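Local coordinates for protein excinuclease ABC, subunit A. (Deinococcus radiodurans, PDB 2VF7) that is a zinc-containing, DNA-binding ABC ATPase of the UvrA family, probably acting in damage recognition during DNA excision repair, at residues G369-D374 against P382-R387; P414-A419 against G530-G535; A823-A828 against P835-A840. The protein carries 1 engineered substitution. All blocks are in the same frame, centred on the assembly; numbering follows the deposited sequence.

Contact 1: residues G369-D374 against P382-R387; sequences GYLGLD and PGELQR. With ADP (adenosine-5'-diphosphate), chain D.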
loop_
_atom_site.group_PDB
_atom_site.type_symbol
_atom_site.label_atom_id
_atom_site.label_comp_id
_atom_site.label_asym_id
_atom_site.label_seq_id
_atom_site.Cartn_x
_atom_site.Cartn_y
_atom_site.Cartn_z
ATOM N N GLY A 369 4.669 -22.814 -24.207
ATOM C CA GLY A 369 5.872 -23.605 -23.965
ATOM C C GLY A 369 7.059 -23.243 -24.837
ATOM O O GLY A 369 8.079 -23.944 -24.829
ATOM N N TYR A 370 6.933 -22.149 -25.587
ATOM C CA TYR A 370 8.005 -21.660 -26.476
ATOM C C TYR A 370 8.789 -20.500 -25.845
ATOM O O TYR A 370 9.828 -20.082 -26.363
ATOM C CB TYR A 370 7.428 -21.241 -27.839
ATOM C CG TYR A 370 6.421 -20.113 -27.740
ATOM C CD1 TYR A 370 5.049 -20.374 -27.585
ATOM C CD2 TYR A 370 6.839 -18.784 -27.781
ATOM C CE1 TYR A 370 4.130 -19.323 -27.472
ATOM C CE2 TYR A 370 5.935 -17.744 -27.676
ATOM C CZ TYR A 370 4.588 -18.017 -27.522
ATOM O OH TYR A 370 3.713 -16.964 -27.426
ATOM N N LEU A 371 8.270 -19.982 -24.736
ATOM C CA LEU A 371 8.907 -18.913 -23.978
ATOM C C LEU A 371 9.995 -19.450 -23.054
ATOM O O LEU A 371 9.887 -20.553 -22.533
ATOM C CB LEU A 371 7.857 -18.147 -23.153
ATOM C CG LEU A 371 6.781 -17.341 -23.904
ATOM C CD1 LEU A 371 5.725 -16.757 -22.963
ATOM C CD2 LEU A 371 7.395 -16.240 -24.760
ATOM N N GLY A 372 11.037 -18.658 -22.847
ATOM C CA GLY A 372 12.111 -19.010 -21.907
ATOM C C GLY A 372 11.900 -18.278 -20.595
ATOM O O GLY A 372 11.407 -17.154 -20.583
ATOM N N LEU A 373 12.276 -18.891 -19.480
ATOM C CA LEU A 373 12.002 -18.252 -18.189
ATOM C C LEU A 373 12.866 -17.021 -17.841
ATOM O O LEU A 373 12.594 -16.333 -16.857
ATOM C CB LEU A 373 11.857 -19.267 -17.029
ATOM C CG LEU A 373 12.701 -20.501 -16.704
ATOM C CD1 LEU A 373 12.139 -21.108 -15.444
ATOM C CD2 LEU A 373 12.697 -21.545 -17.802
ATOM N N ASP A 374 13.859 -16.718 -18.678
ATOM C CA ASP A 374 14.642 -15.475 -18.546
ATOM C C ASP A 374 14.069 -14.314 -19.380
ATOM O O ASP A 374 14.545 -13.179 -19.304
ATOM C CB ASP A 374 16.132 -15.718 -18.858
ATOM C CG ASP A 374 16.384 -16.211 -20.296
ATOM O OD1 ASP A 374 15.419 -16.452 -21.059
ATOM O OD2 ASP A 374 17.575 -16.357 -20.668
ATOM N N PRO A 382 0.660 -8.051 -25.398
ATOM C CA PRO A 382 -0.424 -8.003 -24.384
ATOM C C PRO A 382 -1.151 -9.336 -24.162
ATOM O O PRO A 382 -1.598 -9.613 -23.045
ATOM C CB PRO A 382 -1.392 -6.971 -24.963
ATOM C CG PRO A 382 -0.531 -6.082 -25.787
ATOM C CD PRO A 382 0.519 -6.977 -26.399
ATOM N N GLY A 383 -1.257 -10.152 -25.207
ATOM C CA GLY A 383 -1.973 -11.413 -25.137
ATOM C C GLY A 383 -1.107 -12.519 -24.572
ATOM O O GLY A 383 -1.616 -13.496 -24.004
ATOM N N GLU A 384 0.206 -12.378 -24.729
ATOM C CA GLU A 384 1.142 -13.313 -24.131
ATOM C C GLU A 384 1.142 -13.220 -22.600
ATOM O O GLU A 384 0.933 -14.240 -21.934
ATOM C CB GLU A 384 2.547 -13.153 -24.716
ATOM C CG GLU A 384 2.824 -14.123 -25.894
ATOM C CD GLU A 384 4.106 -13.810 -26.685
ATOM O OE1 GLU A 384 4.685 -12.722 -26.507
ATOM O OE2 GLU A 384 4.525 -14.656 -27.512
ATOM N N LEU A 385 1.335 -12.017 -22.051
ATOM C CA LEU A 385 1.401 -11.878 -20.589
ATOM C C LEU A 385 0.088 -12.028 -19.860
ATOM O O LEU A 385 0.082 -12.345 -18.681
ATOM C CB LEU A 385 2.153 -10.629 -20.109
ATOM C CG LEU A 385 2.003 -9.216 -20.647
ATOM C CD1 LEU A 385 0.583 -8.674 -20.546
ATOM C CD2 LEU A 385 2.931 -8.333 -19.846
ATOM N N GLN A 386 -1.021 -11.821 -20.557
ATOM C CA GLN A 386 -2.326 -12.000 -19.944
ATOM C C GLN A 386 -2.628 -13.477 -19.854
ATOM O O GLN A 386 -3.375 -13.883 -18.980
ATOM C CB GLN A 386 -3.426 -11.262 -20.713
ATOM C CG GLN A 386 -4.721 -11.099 -19.915
ATOM C CD GLN A 386 -5.787 -10.339 -20.651
ATOM O OE1 GLN A 386 -6.853 -10.102 -20.116
ATOM N NE2 GLN A 386 -5.503 -9.938 -21.883
ATOM N N ARG A 387 -2.021 -14.260 -20.753
ATOM C CA ARG A 387 -2.141 -15.709 -20.798
ATOM C C ARG A 387 -1.228 -16.375 -19.780
ATOM O O ARG A 387 -1.585 -17.403 -19.209
ATOM C CB ARG A 387 -1.846 -16.244 -22.212
ATOM C CG ARG A 387 -3.084 -16.653 -23.015
ATOM C CD ARG A 387 -2.779 -17.053 -24.462
ATOM N NE ARG A 387 -2.901 -15.919 -25.386
ATOM C CZ ARG A 387 -2.004 -15.577 -26.310
ATOM N NH1 ARG A 387 -0.890 -16.281 -26.481
ATOM N NH2 ARG A 387 -2.227 -14.524 -27.084
HETATM P PB ADP D . 4.854 -15.059 -32.968
HETATM O O1B ADP D . 4.025 -15.225 -31.720
HETATM O O2B ADP D . 5.125 -13.646 -33.402
HETATM O O3B ADP D . 4.356 -15.956 -34.068
HETATM P PA ADP D . 7.659 -14.739 -32.294
HETATM O O1A ADP D . 7.658 -14.253 -30.880
HETATM O O2A ADP D . 7.886 -13.790 -33.426
HETATM O O3A ADP D . 6.332 -15.615 -32.590
HETATM O "O5'" ADP D . 8.887 -15.789 -32.348
HETATM C "C5'" ADP D . 8.769 -17.104 -31.820
HETATM C "C4'" ADP D . 10.037 -17.592 -31.139
HETATM O "O4'" ADP D . 10.988 -16.542 -30.980
HETATM C "C3'" ADP D . 9.670 -18.046 -29.738
HETATM O "O3'" ADP D . 10.422 -19.209 -29.401
HETATM C "C2'" ADP D . 10.060 -16.878 -28.853
HETATM O "O2'" ADP D . 10.328 -17.246 -27.493
HETATM C "C1'" ADP D . 11.259 -16.307 -29.585
HETATM N N9 ADP D . 11.409 -14.861 -29.290
HETATM C C8 ADP D . 10.695 -13.858 -29.852
HETATM N N7 ADP D . 11.073 -12.648 -29.380
HETATM C C5 ADP D . 12.054 -12.881 -28.479
HETATM C C6 ADP D . 12.905 -12.046 -27.593
HETATM N N6 ADP D . 12.763 -10.696 -27.586
HETATM N N1 ADP D . 13.817 -12.669 -26.807
HETATM C C2 ADP D . 13.958 -14.015 -26.801
HETATM N N3 ADP D . 13.219 -14.835 -27.581
HETATM C C4 ADP D . 12.271 -14.337 -28.424
#

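Contact 2: residues P414-A419 against G530-G535; sequences PADTEA and GVSGSG. With ADP (adenosine-5'-diphosphate), chain D.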
loop_
_atom_site.group_PDB
_atom_site.type_symbol
_atom_site.label_atom_id
_atom_site.label_comp_id
_atom_site.label_asym_id
_atom_site.label_seq_id
_atom_site.Cartn_x
_atom_site.Cartn_y
_atom_site.Cartn_z
ATOM N N PRO A 414 -6.848 -19.384 -34.323
ATOM C CA PRO A 414 -8.103 -20.124 -34.138
ATOM C C PRO A 414 -7.914 -21.586 -33.742
ATOM O O PRO A 414 -8.795 -22.158 -33.104
ATOM C CB PRO A 414 -8.790 -20.031 -35.503
ATOM C CG PRO A 414 -8.185 -18.872 -36.164
ATOM C CD PRO A 414 -6.778 -18.774 -35.662
ATOM N N ALA A 415 -6.775 -22.177 -34.111
ATOM C CA ALA A 415 -6.447 -23.556 -33.730
ATOM C C ALA A 415 -6.219 -23.731 -32.227
ATOM O O ALA A 415 -6.198 -24.859 -31.740
ATOM C CB ALA A 415 -5.239 -24.048 -34.495
ATOM N N ASP A 416 -6.061 -22.623 -31.500
ATOM C CA ASP A 416 -5.728 -22.673 -30.083
ATOM C C ASP A 416 -6.797 -22.159 -29.112
ATOM O O ASP A 416 -6.559 -22.162 -27.912
ATOM C CB ASP A 416 -4.417 -21.930 -29.827
ATOM C CG ASP A 416 -3.205 -22.639 -30.433
ATOM O OD1 ASP A 416 -3.270 -23.863 -30.686
ATOM O OD2 ASP A 416 -2.178 -21.962 -30.656
ATOM N N THR A 417 -7.965 -21.747 -29.608
ATOM C CA THR A 417 -8.986 -21.139 -28.736
ATOM C C THR A 417 -9.654 -22.119 -27.756
ATOM O O THR A 417 -10.041 -21.721 -26.664
ATOM C CB THR A 417 -10.058 -20.266 -29.496
ATOM O OG1 THR A 417 -11.175 -21.066 -29.885
ATOM C CG2 THR A 417 -9.460 -19.577 -30.719
ATOM N N GLU A 418 -9.755 -23.388 -28.138
ATOM C CA GLU A 418 -10.199 -24.459 -27.234
ATOM C C GLU A 418 -9.310 -24.636 -26.003
ATOM O O GLU A 418 -9.784 -25.056 -24.947
ATOM C CB GLU A 418 -10.329 -25.770 -27.996
ATOM C CG GLU A 418 -11.774 -26.232 -28.184
ATOM C CD GLU A 418 -12.658 -25.259 -28.986
ATOM O OE1 GLU A 418 -13.824 -25.625 -29.255
ATOM O OE2 GLU A 418 -12.207 -24.148 -29.358
ATOM N N ALA A 419 -8.029 -24.296 -26.141
ATOM C CA ALA A 419 -7.084 -24.322 -25.026
ATOM C C ALA A 419 -7.301 -23.123 -24.101
ATOM O O ALA A 419 -7.125 -23.224 -22.879
ATOM C CB ALA A 419 -5.659 -24.342 -25.548
ATOM N N GLY A 530 0.008 -17.848 -38.872
ATOM C CA GLY A 530 0.725 -18.896 -38.147
ATOM C C GLY A 530 0.411 -18.913 -36.663
ATOM O O GLY A 530 -0.101 -17.926 -36.112
ATOM N N VAL A 531 0.708 -20.051 -36.028
ATOM C CA VAL A 531 0.552 -20.308 -34.578
ATOM C C VAL A 531 1.333 -19.290 -33.711
ATOM O O VAL A 531 2.298 -18.678 -34.189
ATOM C CB VAL A 531 0.989 -21.799 -34.286
ATOM C CG1 VAL A 531 1.822 -21.956 -33.027
ATOM C CG2 VAL A 531 -0.207 -22.752 -34.305
ATOM N N SER A 532 0.912 -19.088 -32.453
ATOM C CA SER A 532 1.635 -18.199 -31.542
ATOM C C SER A 532 3.009 -18.794 -31.285
ATOM O O SER A 532 3.141 -19.998 -31.063
ATOM C CB SER A 532 0.908 -18.015 -30.214
ATOM O OG SER A 532 -0.484 -17.836 -30.404
ATOM N N GLY A 533 4.030 -17.946 -31.320
ATOM C CA GLY A 533 5.405 -18.410 -31.136
ATOM C C GLY A 533 6.022 -19.043 -32.372
ATOM O O GLY A 533 7.114 -19.606 -32.295
ATOM N N SER A 534 5.317 -18.950 -33.501
ATOM C CA SER A 534 5.810 -19.411 -34.810
ATOM C C SER A 534 7.026 -18.644 -35.282
ATOM O O SER A 534 8.065 -19.242 -35.544
ATOM C CB SER A 534 4.727 -19.261 -35.866
ATOM O OG SER A 534 3.676 -20.165 -35.621
ATOM N N GLY A 535 6.891 -17.322 -35.422
ATOM C CA GLY A 535 7.988 -16.485 -35.903
ATOM C C GLY A 535 7.591 -15.336 -36.808
ATOM O O GLY A 535 8.446 -14.657 -37.355
HETATM P PB ADP D . 4.854 -15.059 -32.968
HETATM O O1B ADP D . 4.025 -15.225 -31.720
HETATM O O2B ADP D . 5.125 -13.646 -33.402
HETATM O O3B ADP D . 4.356 -15.956 -34.068
HETATM P PA ADP D . 7.659 -14.739 -32.294
HETATM O O1A ADP D . 7.658 -14.253 -30.880
HETATM O O2A ADP D . 7.886 -13.790 -33.426
HETATM O O3A ADP D . 6.332 -15.615 -32.590
HETATM O "O5'" ADP D . 8.887 -15.789 -32.348
HETATM C "C5'" ADP D . 8.769 -17.104 -31.820
HETATM C "C4'" ADP D . 10.037 -17.592 -31.139
HETATM O "O4'" ADP D . 10.988 -16.542 -30.980
HETATM C "C3'" ADP D . 9.670 -18.046 -29.738
HETATM O "O3'" ADP D . 10.422 -19.209 -29.401
HETATM C "C2'" ADP D . 10.060 -16.878 -28.853
HETATM O "O2'" ADP D . 10.328 -17.246 -27.493
HETATM C "C1'" ADP D . 11.259 -16.307 -29.585
HETATM N N9 ADP D . 11.409 -14.861 -29.290
HETATM C C8 ADP D . 10.695 -13.858 -29.852
HETATM N N7 ADP D . 11.073 -12.648 -29.380
HETATM C C5 ADP D . 12.054 -12.881 -28.479
HETATM C C6 ADP D . 12.905 -12.046 -27.593
HETATM N N6 ADP D . 12.763 -10.696 -27.586
HETATM N N1 ADP D . 13.817 -12.669 -26.807
HETATM C C2 ADP D . 13.958 -14.015 -26.801
HETATM N N3 ADP D . 13.219 -14.835 -27.581
HETATM C C4 ADP D . 12.271 -14.337 -28.424
#

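Contact 3: residues A823-A828 against P835-A840; sequences AEVAQA and PYLRAA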
loop_
_atom_site.group_PDB
_atom_site.type_symbol
_atom_site.label_atom_id
_atom_site.label_comp_id
_atom_site.label_asym_id
_atom_site.label_seq_id
_atom_site.Cartn_x
_atom_site.Cartn_y
_atom_site.Cartn_z
ATOM N N ALA A 823 -7.266 -18.347 -51.160
ATOM C CA ALA A 823 -7.859 -19.538 -51.790
ATOM C C ALA A 823 -6.866 -20.670 -52.079
ATOM O O ALA A 823 -7.204 -21.854 -51.923
ATOM C CB ALA A 823 -8.570 -19.140 -53.089
ATOM N N GLU A 824 -5.668 -20.310 -52.545
ATOM C CA GLU A 824 -4.586 -21.277 -52.746
ATOM C C GLU A 824 -4.165 -21.892 -51.405
ATOM O O GLU A 824 -4.187 -23.109 -51.246
ATOM C CB GLU A 824 -3.392 -20.635 -53.476
ATOM C CG GLU A 824 -3.509 -20.648 -55.017
ATOM C CD GLU A 824 -2.453 -19.778 -55.754
ATOM O OE1 GLU A 824 -1.526 -19.247 -55.105
ATOM O OE2 GLU A 824 -2.553 -19.627 -57.000
ATOM N N VAL A 825 -3.820 -21.037 -50.450
ATOM C CA VAL A 825 -3.401 -21.432 -49.093
ATOM C C VAL A 825 -4.454 -22.179 -48.254
ATOM O O VAL A 825 -4.106 -22.866 -47.298
ATOM C CB VAL A 825 -2.879 -20.196 -48.299
ATOM C CG1 VAL A 825 -2.507 -20.565 -46.868
ATOM C CG2 VAL A 825 -1.675 -19.599 -48.999
ATOM N N ALA A 826 -5.729 -22.037 -48.613
ATOM C CA ALA A 826 -6.842 -22.656 -47.896
ATOM C C ALA A 826 -6.904 -24.144 -48.169
ATOM O O ALA A 826 -7.665 -24.862 -47.523
ATOM C CB ALA A 826 -8.146 -22.015 -48.304
ATOM N N GLN A 827 -6.114 -24.588 -49.145
ATOM C CA GLN A 827 -6.048 -25.988 -49.564
ATOM C C GLN A 827 -4.675 -26.611 -49.297
ATOM O O GLN A 827 -4.485 -27.805 -49.507
ATOM C CB GLN A 827 -6.392 -26.116 -51.054
ATOM C CG GLN A 827 -7.689 -25.425 -51.497
ATOM C CD GLN A 827 -8.964 -26.106 -50.982
ATOM O OE1 GLN A 827 -10.030 -25.486 -50.932
ATOM N NE2 GLN A 827 -8.857 -27.375 -50.602
ATOM N N ALA A 828 -3.733 -25.796 -48.823
ATOM C CA ALA A 828 -2.357 -26.229 -48.554
ATOM C C ALA A 828 -2.223 -27.318 -47.490
ATOM O O ALA A 828 -2.962 -27.362 -46.501
ATOM C CB ALA A 828 -1.476 -25.052 -48.214
ATOM N N PRO A 835 -7.487 -25.148 -42.794
ATOM C CA PRO A 835 -8.905 -25.410 -42.516
ATOM C C PRO A 835 -9.712 -24.186 -42.056
ATOM O O PRO A 835 -10.851 -24.019 -42.484
ATOM C CB PRO A 835 -8.862 -26.476 -41.411
ATOM C CG PRO A 835 -7.428 -26.543 -40.961
ATOM C CD PRO A 835 -6.624 -26.142 -42.126
ATOM N N TYR A 836 -9.123 -23.357 -41.200
ATOM C CA TYR A 836 -9.772 -22.153 -40.649
ATOM C C TYR A 836 -9.918 -21.021 -41.670
ATOM O O TYR A 836 -10.911 -20.288 -41.654
ATOM C CB TYR A 836 -9.011 -21.650 -39.401
ATOM C CG TYR A 836 -9.066 -22.632 -38.256
ATOM C CD1 TYR A 836 -7.994 -23.473 -37.985
ATOM C CD2 TYR A 836 -10.221 -22.744 -37.458
ATOM C CE1 TYR A 836 -8.054 -24.392 -36.946
ATOM C CE2 TYR A 836 -10.287 -23.646 -36.412
ATOM C CZ TYR A 836 -9.199 -24.479 -36.162
ATOM O OH TYR A 836 -9.265 -25.415 -35.132
ATOM N N LEU A 837 -8.918 -20.873 -42.539
ATOM C CA LEU A 837 -8.999 -19.950 -43.666
ATOM C C LEU A 837 -10.135 -20.402 -44.581
ATOM O O LEU A 837 -10.941 -19.589 -45.017
ATOM C CB LEU A 837 -7.676 -19.904 -44.443
ATOM C CG LEU A 837 -7.108 -18.571 -44.971
ATOM C CD1 LEU A 837 -6.076 -18.835 -46.027
ATOM C CD2 LEU A 837 -8.146 -17.578 -45.496
ATOM N N ARG A 838 -10.194 -21.704 -44.844
ATOM C CA ARG A 838 -11.238 -22.328 -45.669
ATOM C C ARG A 838 -12.672 -22.085 -45.154
ATOM O O ARG A 838 -13.556 -21.755 -45.932
ATOM C CB ARG A 838 -10.942 -23.819 -45.784
ATOM C CG ARG A 838 -11.733 -24.586 -46.803
ATOM C CD ARG A 838 -11.571 -26.099 -46.545
ATOM N NE ARG A 838 -10.157 -26.495 -46.488
ATOM C CZ ARG A 838 -9.645 -27.383 -45.640
ATOM N NH1 ARG A 838 -10.420 -27.995 -44.748
ATOM N NH2 ARG A 838 -8.341 -27.667 -45.705
ATOM N N ALA A 839 -12.895 -22.247 -43.850
ATOM C CA ALA A 839 -14.178 -21.915 -43.218
ATOM C C ALA A 839 -14.567 -20.435 -43.390
ATOM O O ALA A 839 -15.749 -20.119 -43.565
ATOM C CB ALA A 839 -14.160 -22.300 -41.745
ATOM N N ALA A 840 -13.563 -19.554 -43.328
ATOM C CA ALA A 840 -13.678 -18.104 -43.582
ATOM C C ALA A 840 -14.023 -17.746 -45.024
ATOM O O ALA A 840 -14.705 -16.759 -45.282
ATOM C CB ALA A 840 -12.387 -17.422 -43.210
#

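Contact 1: residues G369-D374 against P382-R387
The phenol ring of Y370 and the carboxylate of E384 meet with their planes 39° apart, the acid at the rim of the ring rather than over it. OE2 lies near the ring plane beyond the hydroxyl, where Y370 OH donates to E384 OE2; the modelled 2.4 Å is very short and its exact value doubtful. Farther round the same rim is the ribose of ADP: its O2' lies in the ring plane, while C3' approaches obliquely, 3.5 Å from Y370 CD2. A chi1 of 61°, between the backbone N and the carbonyl carbon, places the Y370 ring between the ribose and E384. Y370 O accepts from ADP O2' (3.1 Å) and ADP O3' (3.2 Å). One ribose edge is gripped through two hydroxyls by one backbone oxygen. The sequence of 382-387, with S381 just ahead of it, is that of the ABC signature motif, which opens helix 382-393; S381 OG accepts from the backbone N of E384. As expected for a composite ABC site, the signature helix of one ATPase faces a nucleotide held by the P-loop of another, here within one chain, and Y370 stands between the two. E384 reaches the Y370 hydroxyl with its chain extended beyond CG (chi2 169°). L371 adds a looser apolar flank: its CD2 is 4.3 Å from E384 OE2 and 4.1 Å from ADP O2'. One face of the R387 guanidinium lies against G383 O, offset toward the rim, and weak hydrogen bonds join R387 NE to P408 O and R387 NH2 to A410 O.

Contact 2: residues P414-A419 against G530-G535
Segment 530-535 belongs to the Walker A P-loop of the second ATPase, and segment 414-419 follows the D-loop of the first. They meet through the side chain of D416, whose OD2 comes 4.2 Å from V531 CG2 and 4.5 Å from S532 OG. This is van der Waals packing: the S532 hydroxyl makes its hydrogen bond with G411 O, at the D-loop. V531 to S534 form a type II turn, closed by S534 N to V531 O at 3.1 Å. G533 occupies its third position with the positive phi (79°) usual there. S534 OG also points back to V531 O, at a very short and therefore doubtful distance. With the turn so folded, amides point at the beta-phosphate: G533 N donates to ADP O1B at 2.8 Å with a nearly straight 164° angle, and G535 N, at the N-cap of helix 536-551, to ADP O3B at 3.2 Å. K536 NZ and S537 N also bond ADP. A D-loop region leaning on the P-loop of a partner ATPase is typical of the ABC nucleotide-sandwich arrangement.

Contact 3: residues A823-A828 against P835-A840
The backbones come closest at A826 and R838, whose CA atoms are 4.9 Å apart, where the chain leaving helix 822-825 passes helix 834-840. Such closeness is possible because A826 presents just a methyl group: its CB rests 4.0 Å from R838 N, against the helix backbone itself. On one flank L837 CD1 lies 4.1 Å from V825 CG1 and equally near A826 N; the V825 and L837 side chains meet at a slant. V825 CG1 is trans to its backbone N (chi1 177°), which directs that branch to the leucine. V796 of helix 793-796 also packs on L837, and V825 and L837 are both buried. The other flank is polar. R838 leaves its helix extended and then bends at chi3 (-54°), curling the guanidinium back to the carbonyl of A826. NE donates to A826 O at 3.2 Å, approaching almost in line with the carbonyl bond (165° at the oxygen) though tilted somewhat out of the guanidinium plane; NH2 adds a weaker, longer bond to the same oxygen, so one carbonyl is held by two donors. P835 CA lies against one guanidinium face toward its rim. This is structural packing that does not touch the nucleotide: a C-terminal helix folded back on the short helix that follows edge strand 816-820, at the end of the second ABC ATPase fold.

In the fold
The three contacts follow one another along the chain, neither nested nor crossed. Contact 1 closes the short loop 375-381, joining the stretch after helix 345-365 to the signature helix. Contact 2 spans 110 residues, running from the start of helix 417-428, through the last strands of the first ATPase sheet, to the loop after strand 525-529 of the second. Contact 3 closes a six-residue loop near the C terminus. Contacts 1 and 2 meet at the same ADP, where Y370 CE2 is 3.6 Å from G533 CA; contacts 2 and 3 meet where P414 CB packs 3.6 Å from Y836 CD2, bringing the C-terminal helix against the first ATPase.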